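PDB 5IL6: polyketide synthase/nonribosomal peptide synthetase hybrid RzxB from Pseudomonas fluorescens, which probably dehydrates beta-hydroxyacyl intermediates during rhizoxin assembly, through the dehydratase domain of this trans-AT synthase. Local coordinates for residues Arg28-Phe33 with Asn96-Leu101; Ser90-Asn95 with Tyr118-Gln123; Arg188-Asp193 with Pro244-Val249. All coordinates share one frame; numbering follows the deposited sequence.

Interaction 1 (Arg28-Phe33 with Asn96-Leu101); sequences RYLSRF and NGELFL
Asn96 O lies in the plane of the Arg32 guanidinium, at its edge, and at 3.3 Å from Arg32 CG it puts the turn before strand 98-105 against the aliphatic part of that arginine. Gly97 follows with positive phi; Phe33 N donates to Gly97 O at 2.8 Å, and a beta carbon on the glycine would run into Phe33 O. At Glu98 the pairing becomes ionic. Its extended chain runs beside Arg32, both pointing the same way, while chi3 of -55° bends the arginine and sets its NE back toward the glutamate. OE2 meets the edge of the guanidinium, bridging to NH2 and accepting a weak bond from NE; the modelled separation from NH2 is so short that its exact value is doubtful.

On the other side of the sheet, Leu99 exchanges both backbone bonds with Ser31, whose OG is held by Leu16 O and His18 N. Leu99 CB sits at the edge of the Phe33 ring, 4.2 Å from Phe33 CE2. Phe100 returns to the face of Glu98. Over one side of its ring stands Leu30 CD1, 3.9 Å from the centroid and 13° off the normal, a CH-pi contact. The Arg28 guanidinium lies alongside, its plane 14° from that of the ring, with NH1 3.7 Å from Phe100 CE2; its NH2 is committed to a salt bridge with Asp23. Leu101, paired through both backbone bonds with Tyr29, brings CD2 to 3.8 Å from Tyr29 CD1. A partly exposed face mixing the Arg32-Glu98 pair with Leu30 and Phe100, and a buried face on which Tyr29 and Leu101 meet helix 53-67, make this antiparallel pair a worked example of the hotdog fold, doubled in polyketide synthase dehydratases, in which a curved sheet wraps a central helix.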
loop_
_atom_site.group_PDB
_atom_site.type_symbol
_atom_site.label_atom_id
_atom_site.label_comp_id
_atom_site.label_asym_id
_atom_site.label_seq_id
_atom_site.Cartn_x
_atom_site.Cartn_y
_atom_site.Cartn_z
ATOM N N ARG A 28 20.628 1.490 5.902
ATOM C CA ARG A 28 20.097 2.186 4.741
ATOM C C ARG A 28 20.034 1.222 3.567
ATOM O O ARG A 28 20.874 0.327 3.435
ATOM C CB ARG A 28 20.958 3.402 4.400
ATOM C CG ARG A 28 20.403 4.292 3.303
ATOM C CD ARG A 28 21.226 5.561 3.192
ATOM N NE ARG A 28 22.654 5.243 3.164
ATOM C CZ ARG A 28 23.488 5.503 2.161
ATOM N NH1 ARG A 28 23.074 6.120 1.061
ATOM N NH2 ARG A 28 24.760 5.150 2.269
ATOM N N TYR A 29 19.046 1.439 2.702
ATOM C CA TYR A 29 18.782 0.558 1.575
ATOM C C TYR A 29 18.506 1.400 0.338
ATOM O O TYR A 29 18.090 2.557 0.433
ATOM C CB TYR A 29 17.598 -0.373 1.873
ATOM C CG TYR A 29 17.729 -1.077 3.202
ATOM C CD1 TYR A 29 17.308 -0.467 4.377
ATOM C CD2 TYR A 29 18.291 -2.341 3.287
ATOM C CE1 TYR A 29 17.436 -1.099 5.597
ATOM C CE2 TYR A 29 18.424 -2.984 4.504
ATOM C CZ TYR A 29 17.994 -2.355 5.656
ATOM O OH TYR A 29 18.120 -2.984 6.874
ATOM N N LEU A 30 18.755 0.808 -0.827
ATOM C CA LEU A 30 18.651 1.521 -2.090
ATOM C C LEU A 30 18.016 0.615 -3.133
ATOM O O LEU A 30 18.443 -0.530 -3.307
ATOM C CB LEU A 30 20.033 1.994 -2.563
ATOM C CG LEU A 30 20.168 2.496 -4.003
ATOM C CD1 LEU A 30 19.169 3.605 -4.303
ATOM C CD2 LEU A 30 21.591 2.979 -4.247
ATOM N N SER A 31 16.986 1.125 -3.801
ATOM C CA SER A 31 16.415 0.495 -4.982
ATOM C C SER A 31 16.474 1.481 -6.140
ATOM O O SER A 31 16.196 2.672 -5.968
ATOM C CB SER A 31 14.970 0.053 -4.739
ATOM O OG SER A 31 14.867 -0.708 -3.550
ATOM N N ARG A 32 16.855 0.985 -7.315
ATOM C CA ARG A 32 16.906 1.795 -8.526
ATOM C C ARG A 32 15.891 1.242 -9.514
ATOM O O ARG A 32 15.988 0.079 -9.923
ATOM C CB ARG A 32 18.307 1.801 -9.140
ATOM C CG ARG A 32 18.423 2.719 -10.353
ATOM C CD ARG A 32 19.858 2.886 -10.831
ATOM N NE ARG A 32 20.745 3.359 -9.766
ATOM C CZ ARG A 32 21.544 2.583 -9.038
ATOM N NH1 ARG A 32 21.592 1.273 -9.244
ATOM N NH2 ARG A 32 22.308 3.121 -8.095
ATOM N N PHE A 33 14.925 2.069 -9.889
ATOM C CA PHE A 33 13.863 1.678 -10.802
ATOM C C PHE A 33 14.098 2.293 -12.176
ATOM O O PHE A 33 14.619 3.405 -12.295
ATOM C CB PHE A 33 12.496 2.115 -10.270
ATOM C CG PHE A 33 12.181 1.580 -8.901
ATOM C CD1 PHE A 33 11.707 0.291 -8.740
ATOM C CD2 PHE A 33 12.361 2.369 -7.777
ATOM C CE1 PHE A 33 11.416 -0.205 -7.481
ATOM C CE2 PHE A 33 12.073 1.879 -6.516
ATOM C CZ PHE A 33 11.598 0.592 -6.368
ATOM N N ASN A 96 17.726 9.395 -11.119
ATOM C CA ASN A 96 18.273 8.187 -11.728
ATOM C C ASN A 96 17.490 6.955 -11.281
ATOM O O ASN A 96 18.011 5.836 -11.280
ATOM C CB ASN A 96 19.760 8.033 -11.399
ATOM C CG ASN A 96 20.430 6.940 -12.202
ATOM O OD1 ASN A 96 20.182 6.787 -13.398
ATOM N ND2 ASN A 96 21.287 6.167 -11.545
ATOM N N GLY A 97 16.230 7.160 -10.902
ATOM C CA GLY A 97 15.398 6.075 -10.428
ATOM C C GLY A 97 15.730 5.584 -9.040
ATOM O O GLY A 97 15.200 4.549 -8.626
ATOM N N GLU A 98 16.574 6.298 -8.300
ATOM C CA GLU A 98 17.098 5.810 -7.029
ATOM C C GLU A 98 16.201 6.266 -5.885
ATOM O O GLU A 98 15.954 7.466 -5.719
ATOM C CB GLU A 98 18.528 6.305 -6.819
ATOM C CG GLU A 98 19.524 5.741 -7.820
ATOM C CD GLU A 98 20.938 6.249 -7.592
ATOM O OE1 GLU A 98 21.096 7.376 -7.080
ATOM O OE2 GLU A 98 21.893 5.522 -7.932
ATOM N N LEU A 99 15.729 5.304 -5.095
ATOM C CA LEU A 99 14.894 5.559 -3.930
ATOM C C LEU A 99 15.569 4.940 -2.713
ATOM O O LEU A 99 15.808 3.729 -2.681
ATOM C CB LEU A 99 13.491 4.979 -4.131
ATOM C CG LEU A 99 12.365 5.457 -3.212
ATOM C CD1 LEU A 99 12.206 6.965 -3.259
ATOM C CD2 LEU A 99 11.068 4.794 -3.620
ATOM N N PHE A 100 15.867 5.769 -1.719
ATOM C CA PHE A 100 16.566 5.346 -0.515
ATOM C C PHE A 100 15.586 5.128 0.630
ATOM O O PHE A 100 14.564 5.807 0.730
ATOM C CB PHE A 100 17.600 6.392 -0.103
ATOM C CG PHE A 100 18.696 6.588 -1.108
ATOM C CD1 PHE A 100 18.524 7.445 -2.181
ATOM C CD2 PHE A 100 19.899 5.919 -0.978
ATOM C CE1 PHE A 100 19.528 7.629 -3.109
ATOM C CE2 PHE A 100 20.910 6.100 -1.902
ATOM C CZ PHE A 100 20.723 6.955 -2.968
ATOM N N LEU A 101 15.911 4.170 1.496
ATOM C CA LEU A 101 15.159 3.927 2.724
ATOM C C LEU A 101 16.136 3.911 3.887
ATOM O O LEU A 101 17.074 3.107 3.900
ATOM C CB LEU A 101 14.383 2.608 2.660
ATOM C CG LEU A 101 13.448 2.304 3.842
ATOM C CD1 LEU A 101 12.302 1.418 3.383
ATOM C CD2 LEU A 101 14.175 1.637 5.010
#

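Interaction 2 (Ser90-Asn95 with Tyr118-Gln123); sequences SVDAAN and YDQAAQ
Ala94 and Gln120 bring their CA atoms to 4.6 Å of each other, yet no direct hydrogen bond joins the two loop backbones. One is an Asx motif, in which Asp92 OD1 accepts the N-H of Asn95; the other is the type I turn from Asp119 to Ala122 at the tip of the hairpin between strands 110-118 and 124-135. The Ala94 methyl makes most of the side-chain contact. Gln120 folds round it through a chi2 of 85°, which places CD 3.2 Å from Ala94 CB, and the same methyl is as close to Gln120 N, so the fit is tight. Beside it, Asn95 CB approaches Tyr118 O at 3.2 Å.

Otherwise Asn95 works from within its own loop. Its ND2 gives a bond to Ser90 O at 2.8 Å, with that oxygen almost in the amide plane, while OD1 accepts from Asp92 N and from Gly97 N. An alanine here would probably leave Ser90 O, Asp92 N and Gly97 N without their side-chain mate and break the water link to Tyr118 O, freeing the loop to shift. What direct pairing does not supply, water does. One molecule accepts from Tyr118 N and donates a long, weak bond to Asn95 O. The second links the loops through a side chain: it accepts from Asn95 ND2 at 3.0 Å and donates to Tyr118 O at 2.7 Å.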
loop_
_atom_site.group_PDB
_atom_site.type_symbol
_atom_site.label_atom_id
_atom_site.label_comp_id
_atom_site.label_asym_id
_atom_site.label_seq_id
_atom_site.Cartn_x
_atom_site.Cartn_y
_atom_site.Cartn_z
ATOM N N SER A 90 8.444 9.543 -8.942
ATOM C CA SER A 90 8.565 9.146 -10.334
ATOM C C SER A 90 10.038 9.084 -10.701
ATOM O O SER A 90 10.871 9.786 -10.119
ATOM C CB SER A 90 7.832 10.115 -11.277
ATOM O OG SER A 90 6.429 10.064 -11.076
ATOM N N VAL A 91 10.352 8.223 -11.661
ATOM C CA VAL A 91 11.717 8.078 -12.149
ATOM C C VAL A 91 12.019 9.201 -13.132
ATOM O O VAL A 91 11.267 9.424 -14.089
ATOM C CB VAL A 91 11.913 6.703 -12.805
ATOM C CG1 VAL A 91 13.307 6.590 -13.423
ATOM C CG2 VAL A 91 11.681 5.591 -11.786
ATOM N N ASP A 92 13.116 9.916 -12.896
ATOM C CA ASP A 92 13.578 10.923 -13.839
ATOM C C ASP A 92 15.100 10.944 -13.838
ATOM O O ASP A 92 15.754 10.282 -13.028
ATOM C CB ASP A 92 13.003 12.309 -13.514
ATOM C CG ASP A 92 13.364 12.791 -12.121
ATOM O OD1 ASP A 92 14.507 12.556 -11.677
ATOM O OD2 ASP A 92 12.504 13.426 -11.473
ATOM N N ALA A 93 15.660 11.724 -14.766
ATOM C CA ALA A 93 17.110 11.826 -14.878
ATOM C C ALA A 93 17.740 12.350 -13.594
ATOM O O ALA A 93 18.889 12.019 -13.285
ATOM C CB ALA A 93 17.480 12.727 -16.057
ATOM N N ALA A 94 17.014 13.176 -12.841
ATOM C CA ALA A 94 17.574 13.774 -11.632
ATOM C C ALA A 94 17.876 12.726 -10.570
ATOM O O ALA A 94 18.976 12.697 -10.004
ATOM C CB ALA A 94 16.601 14.801 -11.079
ATOM N N ASN A 95 16.913 11.857 -10.285
ATOM C CA ASN A 95 17.093 10.850 -9.254
ATOM C C ASN A 95 17.648 9.545 -9.797
ATOM O O ASN A 95 18.010 8.672 -9.004
ATOM C CB ASN A 95 15.766 10.586 -8.525
ATOM C CG ASN A 95 14.648 10.141 -9.457
ATOM O OD1 ASN A 95 14.882 9.462 -10.460
ATOM N ND2 ASN A 95 13.421 10.515 -9.117
ATOM N N TYR A 118 16.533 12.202 -4.468
ATOM C CA TYR A 118 17.113 13.508 -4.747
ATOM C C TYR A 118 16.513 14.095 -6.022
ATOM O O TYR A 118 16.265 13.376 -6.992
ATOM C CB TYR A 118 18.630 13.392 -4.884
ATOM C CG TYR A 118 19.302 13.115 -3.561
ATOM C CD1 TYR A 118 19.568 14.139 -2.664
ATOM C CD2 TYR A 118 19.649 11.821 -3.201
ATOM C CE1 TYR A 118 20.172 13.882 -1.448
ATOM C CE2 TYR A 118 20.252 11.554 -1.992
ATOM C CZ TYR A 118 20.512 12.586 -1.118
ATOM O OH TYR A 118 21.114 12.322 0.089
ATOM N N ASP A 119 16.279 15.407 -6.010
ATOM C CA ASP A 119 15.693 16.106 -7.144
ATOM C C ASP A 119 16.801 16.681 -8.031
ATOM O O ASP A 119 17.994 16.525 -7.760
ATOM C CB ASP A 119 14.712 17.177 -6.665
ATOM C CG ASP A 119 15.402 18.392 -6.080
ATOM O OD1 ASP A 119 16.599 18.304 -5.741
ATOM O OD2 ASP A 119 14.734 19.440 -5.951
ATOM N N GLN A 120 16.399 17.365 -9.109
ATOM C CA GLN A 120 17.369 18.035 -9.973
ATOM C C GLN A 120 18.266 18.996 -9.201
ATOM O O GLN A 120 19.433 19.182 -9.567
ATOM C CB GLN A 120 16.657 18.803 -11.096
ATOM C CG GLN A 120 16.232 17.966 -12.299
ATOM C CD GLN A 120 14.879 17.292 -12.121
ATOM O OE1 GLN A 120 14.286 17.334 -11.041
ATOM N NE2 GLN A 120 14.409 16.627 -13.172
ATOM N N ALA A 121 17.750 19.614 -8.142
ATOM C CA ALA A 121 18.508 20.598 -7.380
ATOM C C ALA A 121 19.523 19.992 -6.419
ATOM O O ALA A 121 20.169 20.746 -5.684
ATOM C CB ALA A 121 17.549 21.479 -6.582
ATOM N N ALA A 122 19.673 18.670 -6.384
ATOM C CA ALA A 122 20.503 17.973 -5.404
ATOM C C ALA A 122 19.878 18.033 -4.019
ATOM O O ALA A 122 20.549 17.732 -3.021
ATOM C CB ALA A 122 21.936 18.522 -5.346
ATOM N N GLN A 123 18.607 18.419 -3.934
ATOM C CA GLN A 123 17.893 18.522 -2.673
ATOM C C GLN A 123 17.245 17.180 -2.356
ATOM O O GLN A 123 16.617 16.568 -3.226
ATOM C CB GLN A 123 16.826 19.616 -2.759
ATOM C CG GLN A 123 17.376 21.004 -3.068
ATOM C CD GLN A 123 18.238 21.569 -1.958
ATOM O OE1 GLN A 123 19.435 21.294 -1.885
ATOM N NE2 GLN A 123 17.637 22.389 -1.104
HETATM O O HOH W 1 17.542 9.706 -5.745
HETATM O O HOH W 2 13.676 13.101 -7.593
#

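Interaction 3 (Arg188-Asp193 with Pro244-Val249); sequences RIALQD and PASLQV
Ile189 and Leu247 face each other as a hydrogen-bonded antiparallel pair, and their side chains cross obliquely on the buried face. A chi1 of 61° sets Ile189 CG1 between its own backbone N and carbonyl carbon, which brings it to 3.7 Å from Leu247 CB. CD1 reaches further along the neighbouring strand, to 3.7 Å from Val249 CG2, so one isoleucine branch packs on two residues of the opposite strand. Both backbone bonds between Ile189 and Leu247 are nearly straight, which fixes Ile189 opposite Leu247.

On the reverse face the side chains are arranged quite differently. Arg188 and Gln248 lie side by side, pointing the same way, with guanidinium and amide planes 23° apart. Gln248 OE1 stays 3.9 Å from Arg188 NE, a loose approach in keeping with the poor order of the arginine, while Gln248 NE2 is held by Asp269 O. Next along, Ala190 and Ser246 meet through their CB atoms, 3.9 Å apart. The serine OG, anti to its own backbone N, is bonded to Asp270 OD1. Ala190 CA also approaches Ala245 O at 3.0 Å, a close CA-H...O contact.

Beyond the last strand pair, Leu191 N donates to Ala245 O at 2.9 Å, and Leu191 CD1 rests 4.0 Å from Ala245 CB, carrying the apolar packing past the end of the pairing. This is sheet-to-helix packing of the hotdog kind: Leu206, Ala209 and Ala210 of helix 204-212 cover the side chains of Ile189, Leu191, Leu247 and Val249, while strand 175-181 continues the sheet beyond 184-190 and strand 261-268 does so beyond 246-254.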
loop_
_atom_site.group_PDB
_atom_site.type_symbol
_atom_site.label_atom_id
_atom_site.label_comp_id
_atom_site.label_asym_id
_atom_site.label_seq_id
_atom_site.Cartn_x
_atom_site.Cartn_y
_atom_site.Cartn_z
ATOM N N ARG A 188 -13.073 -8.808 -3.770
ATOM C CA ARG A 188 -12.223 -9.935 -4.128
ATOM C C ARG A 188 -11.148 -9.445 -5.084
ATOM O O ARG A 188 -11.454 -8.797 -6.091
ATOM C CB ARG A 188 -13.026 -11.069 -4.768
ATOM C CG ARG A 188 -13.680 -12.008 -3.770
ATOM C CD ARG A 188 -14.947 -11.415 -3.187
ATOM N NE ARG A 188 -15.716 -12.404 -2.440
ATOM C CZ ARG A 188 -16.974 -12.235 -2.043
ATOM N NH1 ARG A 188 -17.619 -11.109 -2.323
ATOM N NH2 ARG A 188 -17.591 -13.195 -1.369
ATOM N N ILE A 189 -9.896 -9.746 -4.758
ATOM C CA ILE A 189 -8.747 -9.322 -5.543
ATOM C C ILE A 189 -7.829 -10.519 -5.736
ATOM O O ILE A 189 -7.803 -11.443 -4.916
ATOM C CB ILE A 189 -7.994 -8.152 -4.868
ATOM C CG1 ILE A 189 -7.470 -8.572 -3.490
ATOM C CG2 ILE A 189 -8.911 -6.943 -4.742
ATOM C CD1 ILE A 189 -6.583 -7.536 -2.817
ATOM N N ALA A 190 -7.088 -10.512 -6.840
ATOM C CA ALA A 190 -6.128 -11.572 -7.107
ATOM C C ALA A 190 -5.142 -11.084 -8.156
ATOM O O ALA A 190 -5.496 -10.297 -9.037
ATOM C CB ALA A 190 -6.815 -12.859 -7.576
ATOM N N LEU A 191 -3.915 -11.593 -8.074
ATOM C CA LEU A 191 -2.883 -11.238 -9.038
ATOM C C LEU A 191 -3.232 -11.747 -10.431
ATOM O O LEU A 191 -3.874 -12.789 -10.599
ATOM C CB LEU A 191 -1.528 -11.809 -8.614
ATOM C CG LEU A 191 -0.901 -11.272 -7.329
ATOM C CD1 LEU A 191 0.343 -12.075 -6.980
ATOM C CD2 LEU A 191 -0.557 -9.799 -7.485
ATOM N N GLN A 192 -2.811 -10.979 -11.439
ATOM C CA GLN A 192 -2.992 -11.403 -12.823
ATOM C C GLN A 192 -2.181 -12.660 -13.116
ATOM O O GLN A 192 -2.645 -13.555 -13.833
ATOM C CB GLN A 192 -2.588 -10.270 -13.766
ATOM C CG GLN A 192 -2.888 -10.532 -15.230
ATOM C CD GLN A 192 -2.346 -9.443 -16.134
ATOM O OE1 GLN A 192 -1.346 -8.796 -15.817
ATOM N NE2 GLN A 192 -3.008 -9.228 -17.264
ATOM N N ASP A 193 -0.968 -12.741 -12.575
ATOM C CA ASP A 193 -0.140 -13.943 -12.660
ATOM C C ASP A 193 0.158 -14.389 -11.236
ATOM O O ASP A 193 1.021 -13.793 -10.567
ATOM C CB ASP A 193 1.153 -13.676 -13.430
ATOM C CG ASP A 193 2.030 -14.910 -13.544
ATOM O OD1 ASP A 193 1.652 -15.966 -12.994
ATOM O OD2 ASP A 193 3.090 -14.828 -14.199
ATOM N N PRO A 244 -1.802 -14.815 0.312
ATOM C CA PRO A 244 -1.823 -15.551 -0.960
ATOM C C PRO A 244 -2.060 -14.636 -2.152
ATOM O O PRO A 244 -2.217 -13.421 -1.994
ATOM C CB PRO A 244 -2.976 -16.550 -0.788
ATOM C CG PRO A 244 -3.434 -16.435 0.619
ATOM C CD PRO A 244 -2.955 -15.146 1.165
ATOM N N ALA A 245 -2.092 -15.215 -3.353
ATOM C CA ALA A 245 -2.302 -14.436 -4.568
ATOM C C ALA A 245 -3.755 -14.029 -4.770
ATOM O O ALA A 245 -4.034 -13.232 -5.670
ATOM C CB ALA A 245 -1.819 -15.229 -5.784
ATOM N N SER A 246 -4.680 -14.560 -3.972
ATOM C CA SER A 246 -6.089 -14.192 -4.026
ATOM C C SER A 246 -6.546 -13.818 -2.624
ATOM O O SER A 246 -6.215 -14.506 -1.655
ATOM C CB SER A 246 -6.946 -15.340 -4.575
ATOM O OG SER A 246 -8.320 -14.991 -4.592
ATOM N N LEU A 247 -7.304 -12.727 -2.517
ATOM C CA LEU A 247 -7.639 -12.165 -1.217
ATOM C C LEU A 247 -9.067 -11.646 -1.201
ATOM O O LEU A 247 -9.623 -11.262 -2.234
ATOM C CB LEU A 247 -6.692 -11.016 -0.849
ATOM C CG LEU A 247 -5.227 -11.380 -0.625
ATOM C CD1 LEU A 247 -4.379 -10.124 -0.527
ATOM C CD2 LEU A 247 -5.072 -12.222 0.623
ATOM N N GLN A 248 -9.645 -11.633 -0.003
ATOM C CA GLN A 248 -10.862 -10.892 0.296
ATOM C C GLN A 248 -10.488 -9.666 1.114
ATOM O O GLN A 248 -9.615 -9.737 1.985
ATOM C CB GLN A 248 -11.864 -11.736 1.090
ATOM C CG GLN A 248 -12.419 -12.940 0.367
ATOM C CD GLN A 248 -13.395 -13.710 1.231
ATOM O OE1 GLN A 248 -14.602 -13.485 1.170
ATOM N NE2 GLN A 248 -12.875 -14.616 2.054
ATOM N N VAL A 249 -11.147 -8.545 0.839
ATOM C CA VAL A 249 -10.861 -7.290 1.522
ATOM C C VAL A 249 -12.166 -6.732 2.068
ATOM O O VAL A 249 -13.074 -6.400 1.296
ATOM C CB VAL A 249 -10.184 -6.267 0.593
ATOM C CG1 VAL A 249 -9.832 -5.006 1.364
ATOM C CG2 VAL A 249 -8.940 -6.871 -0.047
#

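In the fold
From the N terminus, strand 27-32 waits some sixty residues, through helix 53-67, before residues 96-101 close interaction 1. Just before that closure, residues 90-95 open interaction 2, which residues 118-123 close after the chain has run through strands 98-105 and 110-118. The two contacts therefore cross along the sequence, and in space they touch: Val91 CG1 packs on Phe33 O and Gly97 CA, and Phe100 meets Tyr118. Together they tie strand 27-32, the loop before strand 98-105 and the hairpin tip between 110-118 and 124-135. Interaction 3 follows in series and closes a loop that contains helix 204-212 and strand 230-239, its nearest atoms about 15 Å from interaction 1.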